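Local coordinates for protein leucyl-trna synthetase (Plasmodium falciparum, PDB 5FOC) that probably attaches leucine to its tRNA at the expense of ATP, the present fragment being the editing domain, which probably deacylates mischarged tRNA, at residues K100-E103 / D104-N107; E112-F115 / V116-K120; N168-T171 / K172-I176. The protein carries 2 engineered substitutions. All coordinates share one frame; numbering follows the deposited sequence.

Contact 1 (K100-E103 / D104-N107); sequences KGEE and DLKN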
ATOM      1  N   LYS A 100       5.598 -32.925  -6.108  1.00 44.05           N
ATOM      2  CA  LYS A 100       4.976 -33.921  -7.004  1.00 52.61           C
ATOM      3  C   LYS A 100       3.475 -34.171  -6.756  1.00 53.44           C
ATOM      4  O   LYS A 100       2.674 -34.194  -7.708  1.00 65.02           O
ATOM      5  CB  LYS A 100       5.747 -35.252  -6.974  1.00 56.10           C
ATOM      6  CG  LYS A 100       5.665 -36.037  -8.277  1.00 65.42           C
ATOM      7  CD  LYS A 100       4.525 -37.045  -8.301  1.00 71.00           C
ATOM      8  CE  LYS A 100       4.555 -37.856  -9.590  1.00 79.55           C
ATOM      9  NZ  LYS A 100       3.738 -39.096  -9.484  1.00 78.18           N
ATOM     10  N   GLY A 101       3.109 -34.328  -5.483  1.00 42.45           N
ATOM     11  CA  GLY A 101       1.724 -34.576  -5.081  1.00 40.36           C
ATOM     12  C   GLY A 101       0.926 -33.360  -4.635  1.00 36.93           C
ATOM     13  O   GLY A 101      -0.069 -33.507  -3.909  1.00 40.61           O
ATOM     14  N   GLU A 102       1.344 -32.166  -5.070  1.00 29.97           N
ATOM     15  CA  GLU A 102       0.672 -30.908  -4.728  1.00 32.37           C
ATOM     16  C   GLU A 102      -0.108 -30.297  -5.882  1.00 30.60           C
ATOM     17  O   GLU A 102      -0.359 -29.077  -5.899  1.00 30.80           O
ATOM     18  CB  GLU A 102       1.683 -29.889  -4.233  1.00 30.39           C
ATOM     19  CG  GLU A 102       2.417 -30.360  -3.009  1.00 32.15           C
ATOM     20  CD  GLU A 102       3.322 -29.297  -2.442  1.00 33.02           C
ATOM     21  OE1 GLU A 102       3.919 -28.513  -3.200  1.00 33.55           O
ATOM     22  OE2 GLU A 102       3.473 -29.271  -1.235  1.00 41.14           O
ATOM     23  N   GLU A 103      -0.524 -31.118  -6.841  1.00 29.63           N
ATOM     24  CA  GLU A 103      -1.268 -30.578  -7.950  1.00 27.81           C
ATOM     25  C   GLU A 103      -2.631 -30.020  -7.555  1.00 30.24           C
ATOM     26  O   GLU A 103      -3.055 -29.023  -8.126  1.00 32.84           O
ATOM     27  CB  GLU A 103      -1.442 -31.597  -9.089  1.00 32.68           C
ATOM     28  CG  GLU A 103      -1.612 -30.925 -10.441  1.00 41.15           C
ATOM     29  CD  GLU A 103      -0.313 -30.411 -11.076  1.00 42.17           C
ATOM     30  OE1 GLU A 103       0.830 -30.716 -10.598  1.00 63.58           O
ATOM     31  OE2 GLU A 103      -0.461 -29.689 -12.104  1.00 52.54           O
ATOM     32  N   ASP A 104      -3.312 -30.660  -6.606  1.00 32.26           N
ATOM     33  CA  ASP A 104      -4.621 -30.167  -6.114  1.00 36.99           C
ATOM     34  C   ASP A 104      -4.487 -28.764  -5.505  1.00 33.25           C
ATOM     35  O   ASP A 104      -5.370 -27.912  -5.717  1.00 33.03           O
ATOM     36  CB  ASP A 104      -5.282 -31.146  -5.111  1.00 38.42           C
ATOM     37  CG  ASP A 104      -5.803 -32.461  -5.774  1.00 42.17           C
ATOM     38  OD1 ASP A 104      -6.121 -32.489  -6.992  1.00 51.18           O
ATOM     39  OD2 ASP A 104      -5.910 -33.473  -5.050  1.00 51.13           O
ATOM     40  N   LEU A 105      -3.377 -28.526  -4.793  1.00 29.96           N
ATOM     41  CA  LEU A 105      -3.042 -27.203  -4.256  1.00 26.88           C
ATOM     42  C   LEU A 105      -2.869 -26.181  -5.375  1.00 25.35           C
ATOM     43  O   LEU A 105      -3.433 -25.088  -5.304  1.00 28.30           O
ATOM     44  CB  LEU A 105      -1.753 -27.229  -3.425  1.00 27.34           C
ATOM     45  CG  LEU A 105      -1.711 -28.129  -2.194  1.00 34.96           C
ATOM     46  CD1 LEU A 105      -0.466 -27.822  -1.361  1.00 34.16           C
ATOM     47  CD2 LEU A 105      -2.948 -27.977  -1.328  1.00 42.31           C
ATOM     48  N   LYS A 106      -2.083 -26.556  -6.389  1.00 24.77           N
ATOM     49  CA  LYS A 106      -1.855 -25.729  -7.539  1.00 24.35           C
ATOM     50  C   LYS A 106      -3.207 -25.397  -8.166  1.00 26.32           C
ATOM     51  O   LYS A 106      -3.503 -24.224  -8.357  1.00 28.96           O
ATOM     52  CB  LYS A 106      -0.930 -26.414  -8.553  1.00 28.05           C
ATOM     53  CG  LYS A 106      -0.613 -25.574  -9.793  1.00 29.90           C
ATOM     54  CD  LYS A 106      -0.107 -26.431 -10.952  1.00 34.23           C
ATOM     55  CE  LYS A 106       1.368 -26.696 -10.865  1.00 40.36           C
ATOM     56  NZ  LYS A 106       1.801 -27.467 -12.061  1.00 46.16           N
ATOM     57  N   ASN A 107      -4.029 -26.419  -8.457  1.00 23.24           N
ATOM     58  CA  ASN A 107      -5.341 -26.211  -9.062  1.00 24.42           C
ATOM     59  C   ASN A 107      -6.297 -25.328  -8.236  1.00 27.29           C
ATOM     60  O   ASN A 107      -7.184 -24.674  -8.797  1.00 31.25           O
ATOM     61  CB  ASN A 107      -6.023 -27.566  -9.320  1.00 29.17           C
ATOM     62  CG  ASN A 107      -5.390 -28.363 -10.452  1.00 26.89           C
ATOM     63  OD1 ASN A 107      -4.598 -27.848 -11.238  1.00 31.35           O
ATOM     64  ND2 ASN A 107      -5.724 -29.665 -10.516  1.00 28.87           N
TER
HETATM   65  O   HOH W   1      -2.568 -31.359  -3.492  1.00 42.23           O
HETATM   66  O   HOH W   2      -2.862 -29.545 -13.195  1.00 45.21           O
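Glu103 and Lys106 lie side by side and point the same way, their ends joined by a salt bridge in which Lys106 NZ donates to Glu103 OE2 at 3.2 Å. The ammonium comes from the syn side of that oxygen but 34° out of the carboxylate plane. Both chains leave the backbone in the same sense and then bend: Glu103 has CG opposite its backbone N (chi1 -153°) and turns at chi2, whereas the extended start of Lys106 brings its CD to 3.5 Å from Glu103 OE2, and a bend at chi3 then turns CE and NZ along the carboxylate. Glu103 OE2 also accepts a hydrogen bond from a water at 2.6 Å, and that water also donates to Asn107 OD1, so the carboxylate is held directly by Lys106 and, through the water, by Asn107. On another side of the helix Glu102 and Leu105 cross obliquely, Glu102 CB lying 4.1 Å from Leu105 CD1. The carboxylate of Glu102 is engaged elsewhere, with OE1 accepting from Glu99 N and meeting Lys172 NZ in a salt bridge. Two nearly straight backbone bonds close the turn: Lys106 N to Glu102 O at 3.1 Å and Asn107 N to Glu103 O at 2.8 Å. With Glu102 in the N-cap position and an i to i+3 Glu-Lys pair, this is the first turn of a surface alpha-helix, 103-109, with Leu105 turned to helix 172-178.

Contact 2 (E112-F115 / V116-K120); sequences EDFF and VKDKK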
ATOM      1  N   GLU A 112      -9.846 -18.895 -10.498  1.00 22.82           N
ATOM      2  CA  GLU A 112     -10.543 -17.658 -10.181  1.00 23.15           C
ATOM      3  C   GLU A 112     -11.148 -17.643  -8.773  1.00 22.32           C
ATOM      4  O   GLU A 112     -11.175 -16.584  -8.123  1.00 25.17           O
ATOM      5  CB  GLU A 112     -11.719 -17.457 -11.189  1.00 23.73           C
ATOM      6  CG  GLU A 112     -12.287 -16.054 -11.164  1.00 23.40           C
ATOM      7  CD  GLU A 112     -13.685 -16.004 -11.794  1.00 29.30           C
ATOM      8  OE1 GLU A 112     -14.585 -16.656 -11.223  1.00 31.10           O
ATOM      9  OE2 GLU A 112     -13.861 -15.346 -12.839  1.00 37.36           O
ATOM     10  N   ASP A 113     -11.653 -18.797  -8.313  1.00 22.25           N
ATOM     11  CA  ASP A 113     -12.316 -18.930  -6.994  1.00 21.68           C
ATOM     12  C   ASP A 113     -11.344 -18.511  -5.869  1.00 21.06           C
ATOM     13  O   ASP A 113     -11.760 -17.966  -4.868  1.00 23.17           O
ATOM     14  CB  ASP A 113     -12.750 -20.369  -6.705  1.00 21.01           C
ATOM     15  CG  ASP A 113     -14.034 -20.801  -7.421  1.00 26.07           C
ATOM     16  OD1 ASP A 113     -14.789 -19.944  -7.918  1.00 27.99           O
ATOM     17  OD2 ASP A 113     -14.265 -22.025  -7.428  1.00 32.85           O
ATOM     18  N   PHE A 114     -10.072 -18.778  -6.072  1.00 19.77           N
ATOM     19  CA  PHE A 114      -9.109 -18.416  -5.034  1.00 20.20           C
ATOM     20  C   PHE A 114      -9.090 -16.922  -4.743  1.00 20.19           C
ATOM     21  O   PHE A 114      -8.983 -16.512  -3.579  1.00 23.68           O
ATOM     22  CB  PHE A 114      -7.730 -18.877  -5.423  1.00 20.16           C
ATOM     23  CG  PHE A 114      -6.770 -18.978  -4.276  1.00 20.10           C
ATOM     24  CD1 PHE A 114      -6.928 -19.964  -3.317  1.00 19.89           C
ATOM     25  CD2 PHE A 114      -5.705 -18.131  -4.191  1.00 20.64           C
ATOM     26  CE1 PHE A 114      -6.015 -20.145  -2.290  1.00 20.21           C
ATOM     27  CE2 PHE A 114      -4.802 -18.261  -3.134  1.00 21.02           C
ATOM     28  CZ  PHE A 114      -4.965 -19.266  -2.187  1.00 24.43           C
ATOM     29  N   PHE A 115      -9.175 -16.097  -5.786  1.00 24.30           N
ATOM     30  CA  PHE A 115      -9.128 -14.649  -5.691  1.00 25.41           C
ATOM     31  C   PHE A 115     -10.487 -13.992  -5.480  1.00 25.31           C
ATOM     32  O   PHE A 115     -10.531 -12.868  -4.956  1.00 29.28           O
ATOM     33  CB  PHE A 115      -8.470 -14.082  -6.928  1.00 23.97           C
ATOM     34  CG  PHE A 115      -7.115 -14.642  -7.157  1.00 23.68           C
ATOM     35  CD1 PHE A 115      -6.929 -15.872  -7.784  1.00 22.86           C
ATOM     36  CD2 PHE A 115      -5.998 -13.964  -6.686  1.00 24.71           C
ATOM     37  CE1 PHE A 115      -5.646 -16.412  -7.941  1.00 24.04           C
ATOM     38  CE2 PHE A 115      -4.720 -14.490  -6.849  1.00 24.97           C
ATOM     39  CZ  PHE A 115      -4.527 -15.704  -7.450  1.00 27.14           C
ATOM     40  N   VAL A 116     -11.568 -14.654  -5.919  1.00 24.61           N
ATOM     41  CA  VAL A 116     -12.930 -14.118  -5.794  1.00 22.14           C
ATOM     42  C   VAL A 116     -13.676 -14.631  -4.543  1.00 23.86           C
ATOM     43  O   VAL A 116     -14.359 -13.865  -3.875  1.00 32.35           O
ATOM     44  CB  VAL A 116     -13.782 -14.423  -7.062  1.00 23.40           C
ATOM     45  CG1 VAL A 116     -15.214 -13.914  -6.880  1.00 29.50           C
ATOM     46  CG2 VAL A 116     -13.146 -13.775  -8.272  1.00 29.32           C
ATOM     47  N   LYS A 117     -13.576 -15.927  -4.255  1.00 23.94           N
ATOM     48  CA  LYS A 117     -14.336 -16.532  -3.164  1.00 25.15           C
ATOM     49  C   LYS A 117     -13.487 -16.841  -1.932  1.00 27.97           C
ATOM     50  O   LYS A 117     -13.918 -16.564  -0.810  1.00 32.77           O
ATOM     51  CB  LYS A 117     -14.999 -17.800  -3.647  1.00 28.07           C
ATOM     52  CG  LYS A 117     -16.095 -17.585  -4.696  1.00 30.47           C
ATOM     53  CD  LYS A 117     -16.963 -18.827  -4.767  1.00 39.05           C
ATOM     54  CE  LYS A 117     -17.789 -18.901  -6.035  1.00 40.27           C
ATOM     55  NZ  LYS A 117     -18.366 -20.261  -6.084  1.00 41.14           N
ATOM     56  N   ASP A 118     -12.287 -17.383  -2.127  1.00 24.66           N
ATOM     57  CA  ASP A 118     -11.594 -18.058  -1.045  1.00 21.15           C
ATOM     58  C   ASP A 118     -10.811 -17.032  -0.185  1.00 21.42           C
ATOM     59  O   ASP A 118     -10.818 -17.143   1.050  1.00 26.66           O
ATOM     60  CB  ASP A 118     -10.581 -19.115  -1.569  1.00 25.96           C
ATOM     61  CG  ASP A 118     -11.231 -20.339  -2.253  1.00 27.80           C
ATOM     62  OD1 ASP A 118     -12.461 -20.539  -2.156  1.00 35.11           O
ATOM     63  OD2 ASP A 118     -10.466 -21.131  -2.897  1.00 31.26           O
ATOM     64  N   LYS A 119     -10.136 -16.081  -0.832  1.00 21.34           N
ATOM     65  CA  LYS A 119      -9.170 -15.183  -0.129  1.00 19.81           C
ATOM     66  C   LYS A 119      -9.517 -13.715  -0.428  1.00 21.37           C
ATOM     67  O   LYS A 119     -10.125 -13.407  -1.499  1.00 23.84           O
ATOM     68  CB  LYS A 119      -7.727 -15.442  -0.619  1.00 20.53           C
ATOM     69  CG  LYS A 119      -7.215 -16.849  -0.514  1.00 22.08           C
ATOM     70  CD  LYS A 119      -7.429 -17.481   0.847  1.00 22.06           C
ATOM     71  CE  LYS A 119      -6.910 -18.894   0.925  1.00 22.70           C
ATOM     72  NZ  LYS A 119      -7.077 -19.423   2.313  1.00 24.04           N
ATOM     73  N   LYS A 120      -9.130 -12.810   0.476  1.00 22.27           N
ATOM     74  CA  LYS A 120      -9.141 -11.372   0.228  1.00 24.26           C
ATOM     75  C   LYS A 120      -7.775 -10.998  -0.327  1.00 18.81           C
ATOM     76  O   LYS A 120      -6.756 -11.554   0.095  1.00 25.92           O
ATOM     77  CB  LYS A 120      -9.445 -10.576   1.491  1.00 26.68           C
ATOM     78  CG  LYS A 120     -10.779 -10.857   2.138  1.00 32.98           C
ATOM     79  CD  LYS A 120     -11.121  -9.742   3.107  1.00 42.77           C
ATOM     80  CE  LYS A 120     -12.365  -9.993   3.945  1.00 48.86           C
ATOM     81  NZ  LYS A 120     -12.579  -8.803   4.824  1.00 53.72           N
TER
HETATM   82  O   HOH W   3     -11.091 -11.409  -2.880  1.00 44.55           O
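Among the side chains, Lys119 meets Phe114 through a CH-pi contact: its CG stands 3.8 Å from the ring centroid and 14° off the normal, over one face. A bend at chi2 (-49°) carries the lysine chain along the ring, bringing CE to 3.6 Å from Phe114 CE1, while NZ goes on to the carbonyl oxygens of Ile176 and Cys179. The carboxylate of Asp118 stands nearly perpendicular to the same ring, and its OD2 is salt-bridged to Lys108. Elsewhere, Glu112 CG touches Val116 CG2 at 3.8 Å.

The charged pair Asp113 and Lys117 run alongside each other, yet OD1 and NZ remain 4.0 Å apart, beyond a salt bridge.

Backbone bonding changes its spacing within this turn. Asp113 O accepts from both Lys117 N at 2.8 Å and Asp118 N at 2.9 Å, whereas Lys119 N reaches Phe114 O in a weak bond with an angle of 131°. A water donates to Phe115 O and Lys119 O. The shift of the N-H donor from i+4 to i+5 is the signature of a pi-type turn, here ending helix 112-118 where the chain enters strand 120-127.

Contact 3 (N168-T171 / K172-I176); sequences NIMT and KEEII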
ATOM      1  N   ASN A 168       4.667 -19.730  13.844  1.00 38.70           N
ATOM      2  CA  ASN A 168       3.766 -20.079  12.765  1.00 32.09           C
ATOM      3  C   ASN A 168       4.524 -20.746  11.627  1.00 30.77           C
ATOM      4  O   ASN A 168       4.560 -20.220  10.522  1.00 35.95           O
ATOM      5  CB  ASN A 168       3.034 -18.823  12.263  1.00 40.64           C
ATOM      6  CG  ASN A 168       2.163 -18.185  13.335  1.00 41.04           C
ATOM      7  OD1 ASN A 168       1.198 -18.811  13.817  1.00 42.87           O
ATOM      8  ND2 ASN A 168       2.473 -16.937  13.695  1.00 43.22           N
ATOM      9  N   ILE A 169       5.166 -21.881  11.917  1.00 29.81           N
ATOM     10  CA  ILE A 169       5.799 -22.711  10.892  1.00 25.86           C
ATOM     11  C   ILE A 169       4.794 -23.776  10.380  1.00 29.81           C
ATOM     12  O   ILE A 169       4.431 -24.685  11.099  1.00 34.04           O
ATOM     13  CB  ILE A 169       7.089 -23.349  11.420  1.00 26.70           C
ATOM     14  CG1 ILE A 169       8.058 -22.234  11.812  1.00 27.46           C
ATOM     15  CG2 ILE A 169       7.706 -24.243  10.350  1.00 31.34           C
ATOM     16  CD1 ILE A 169       9.204 -22.648  12.724  1.00 27.90           C
ATOM     17  N   MET A 170       4.349 -23.649   9.129  1.00 26.24           N
ATOM     18  CA  MET A 170       3.194 -24.379   8.648  1.00 27.74           C
ATOM     19  C   MET A 170       3.501 -25.023   7.319  1.00 29.61           C
ATOM     20  O   MET A 170       4.301 -24.526   6.564  1.00 28.72           O
ATOM     21  CB  MET A 170       2.028 -23.390   8.565  1.00 25.97           C
ATOM     22  CG  MET A 170       1.566 -22.964   9.948  1.00 30.43           C
ATOM     23  SD  MET A 170       0.519 -21.510  10.023  1.00 32.78           S
ATOM     24  CE  MET A 170      -0.721 -22.084   8.945  1.00 24.08           C
ATOM     25  N   THR A 171       2.831 -26.138   7.019  1.00 28.60           N
ATOM     26  CA  THR A 171       2.927 -26.742   5.707  1.00 28.36           C
ATOM     27  C   THR A 171       2.104 -25.887   4.713  1.00 26.18           C
ATOM     28  O   THR A 171       1.252 -25.053   5.074  1.00 27.28           O
ATOM     29  CB  THR A 171       2.368 -28.179   5.689  1.00 27.95           C
ATOM     30  OG1 THR A 171       0.955 -28.150   5.957  1.00 29.86           O
ATOM     31  CG2 THR A 171       3.073 -29.036   6.718  1.00 27.35           C
ATOM     32  N   LYS A 172       2.349 -26.147   3.447  1.00 29.33           N
ATOM     33  CA  LYS A 172       1.665 -25.465   2.377  1.00 26.08           C
ATOM     34  C   LYS A 172       0.136 -25.592   2.533  1.00 26.74           C
ATOM     35  O   LYS A 172      -0.607 -24.600   2.453  1.00 26.76           O
ATOM     36  CB  LYS A 172       2.137 -26.027   1.038  1.00 31.77           C
ATOM     37  CG  LYS A 172       2.334 -24.991  -0.028  1.00 36.23           C
ATOM     38  CD  LYS A 172       2.985 -25.571  -1.288  1.00 32.61           C
ATOM     39  CE  LYS A 172       4.507 -25.506  -1.242  1.00 34.24           C
ATOM     40  NZ  LYS A 172       5.135 -26.077  -2.459  1.00 32.13           N
ATOM     41  N   GLU A 173      -0.295 -26.812   2.828  1.00 26.61           N
ATOM     42  CA  GLU A 173      -1.695 -27.116   3.017  1.00 29.18           C
ATOM     43  C   GLU A 173      -2.245 -26.341   4.207  1.00 22.78           C
ATOM     44  O   GLU A 173      -3.314 -25.714   4.089  1.00 25.74           O
ATOM     45  CB  GLU A 173      -1.881 -28.612   3.184  1.00 33.74           C
ATOM     46  CG  GLU A 173      -3.313 -29.073   3.166  1.00 39.34           C
ATOM     47  CD  GLU A 173      -3.399 -30.547   2.826  1.00 51.99           C
ATOM     48  OE1 GLU A 173      -2.922 -30.935   1.730  1.00 65.57           O
ATOM     49  OE2 GLU A 173      -3.912 -31.318   3.664  1.00 63.35           O
ATOM     50  N   GLU A 174      -1.496 -26.351   5.335  1.00 23.45           N
ATOM     51  CA  GLU A 174      -1.900 -25.608   6.519  1.00 24.34           C
ATOM     52  C   GLU A 174      -2.045 -24.113   6.231  1.00 20.81           C
ATOM     53  O   GLU A 174      -2.979 -23.504   6.701  1.00 24.26           O
ATOM     54  CB  GLU A 174      -0.949 -25.854   7.696  1.00 25.82           C
ATOM     55  CG  GLU A 174      -1.120 -27.237   8.294  1.00 25.44           C
ATOM     56  CD  GLU A 174      -0.030 -27.598   9.276  1.00 33.71           C
ATOM     57  OE1 GLU A 174       1.039 -26.896   9.337  1.00 34.93           O
ATOM     58  OE2 GLU A 174      -0.256 -28.611   9.990  1.00 41.24           O
ATOM     59  N   ILE A 175      -1.137 -23.535   5.461  1.00 21.71           N
ATOM     60  CA  ILE A 175      -1.202 -22.095   5.102  1.00 21.13           C
ATOM     61  C   ILE A 175      -2.456 -21.786   4.271  1.00 20.76           C
ATOM     62  O   ILE A 175      -3.201 -20.836   4.569  1.00 22.10           O
ATOM     63  CB  ILE A 175       0.054 -21.620   4.330  1.00 20.41           C
ATOM     64  CG1 ILE A 175       1.266 -21.747   5.277  1.00 20.78           C
ATOM     65  CG2 ILE A 175      -0.045 -20.174   3.845  1.00 24.79           C
ATOM     66  CD1 ILE A 175       2.618 -21.582   4.612  1.00 27.49           C
ATOM     67  N   ILE A 176      -2.713 -22.659   3.318  1.00 22.24           N
ATOM     68  CA  ILE A 176      -3.887 -22.491   2.477  1.00 20.51           C
ATOM     69  C   ILE A 176      -5.158 -22.595   3.324  1.00 20.31           C
ATOM     70  O   ILE A 176      -6.143 -21.858   3.081  1.00 24.86           O
ATOM     71  CB  ILE A 176      -3.842 -23.507   1.314  1.00 21.76           C
ATOM     72  CG1 ILE A 176      -2.699 -23.184   0.334  1.00 30.04           C
ATOM     73  CG2 ILE A 176      -5.111 -23.433   0.498  1.00 24.41           C
ATOM     74  CD1 ILE A 176      -2.375 -24.296  -0.662  1.00 30.34           C
TER
HETATM   75  O   HOH W   4       2.796 -26.974  11.418  1.00 53.91           O
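A capping box starts helix 172-178: Thr171, at the N-cap, and Glu174, three residues on, each bind the other's backbone N-H through a side-chain oxygen. In one direction Glu174 N donates to Thr171 OG1 at 3.1 Å. In the other, Thr171 N donates to Glu174 OE1 at 3.0 Å, meeting the carboxylate from above its plane, 39° out of it. Both bonds are nearly straight at the hydrogen. The torsions place both groups for this exchange. Thr171 OG1 sits between its own N and carbonyl carbon (chi1 65°), turned to the helix N-H, while Glu174 extends beyond CG and reaches back across the threonine, its CG 3.3 Å from OG1. A water bonded to Glu174 OE1 and to Ile169 O gives that oxygen a second donor, so two hydrogen bonds hold it and tie the helix start to strand 169-170. The helix N terminus probably favours the charged form of this carboxylate. The first full helical bond follows, Ile175 N to Thr171 O at 2.9 Å. Apolar packing backs the cap, with Met170 CB 3.8 Å from Ile175 CG1; the thioether then bends at chi3, and CE comes to 3.5 Å from Glu174 O. The strand before the cap pairs in parallel with strand 201-202 through Met170 and Leu201, while beyond the cap Ile175 packs on Leu202 and on Leu151 of strand 146-152, and Lys172 packs through CB on Leu105 of helix 103-109, its NZ going to Glu102.

In the fold
Following the chain from the N terminus, contact 1 begins helix 103-109 after the loop that follows helix 18-35, contact 2 ends the next helix, 112-118, and contact 3 starts helix 172-178. Each closes only a local turn; the three run in series, neither nested nor crossed. Contacts 1 and 2 do not touch, their centres about 17 Å apart. Contact 3 meets both: Glu102 OE1 forms a salt bridge with Lys172 NZ at 2.8 Å and Leu105 packs on Ile176, while Lys119 NZ probably hydrogen-bonds to Ile176 O at 2.7 Å. Helix 172-178 thereby joins helix 103-109 to the end of helix 112-118, beside parallel strands 120-127 and 181-185.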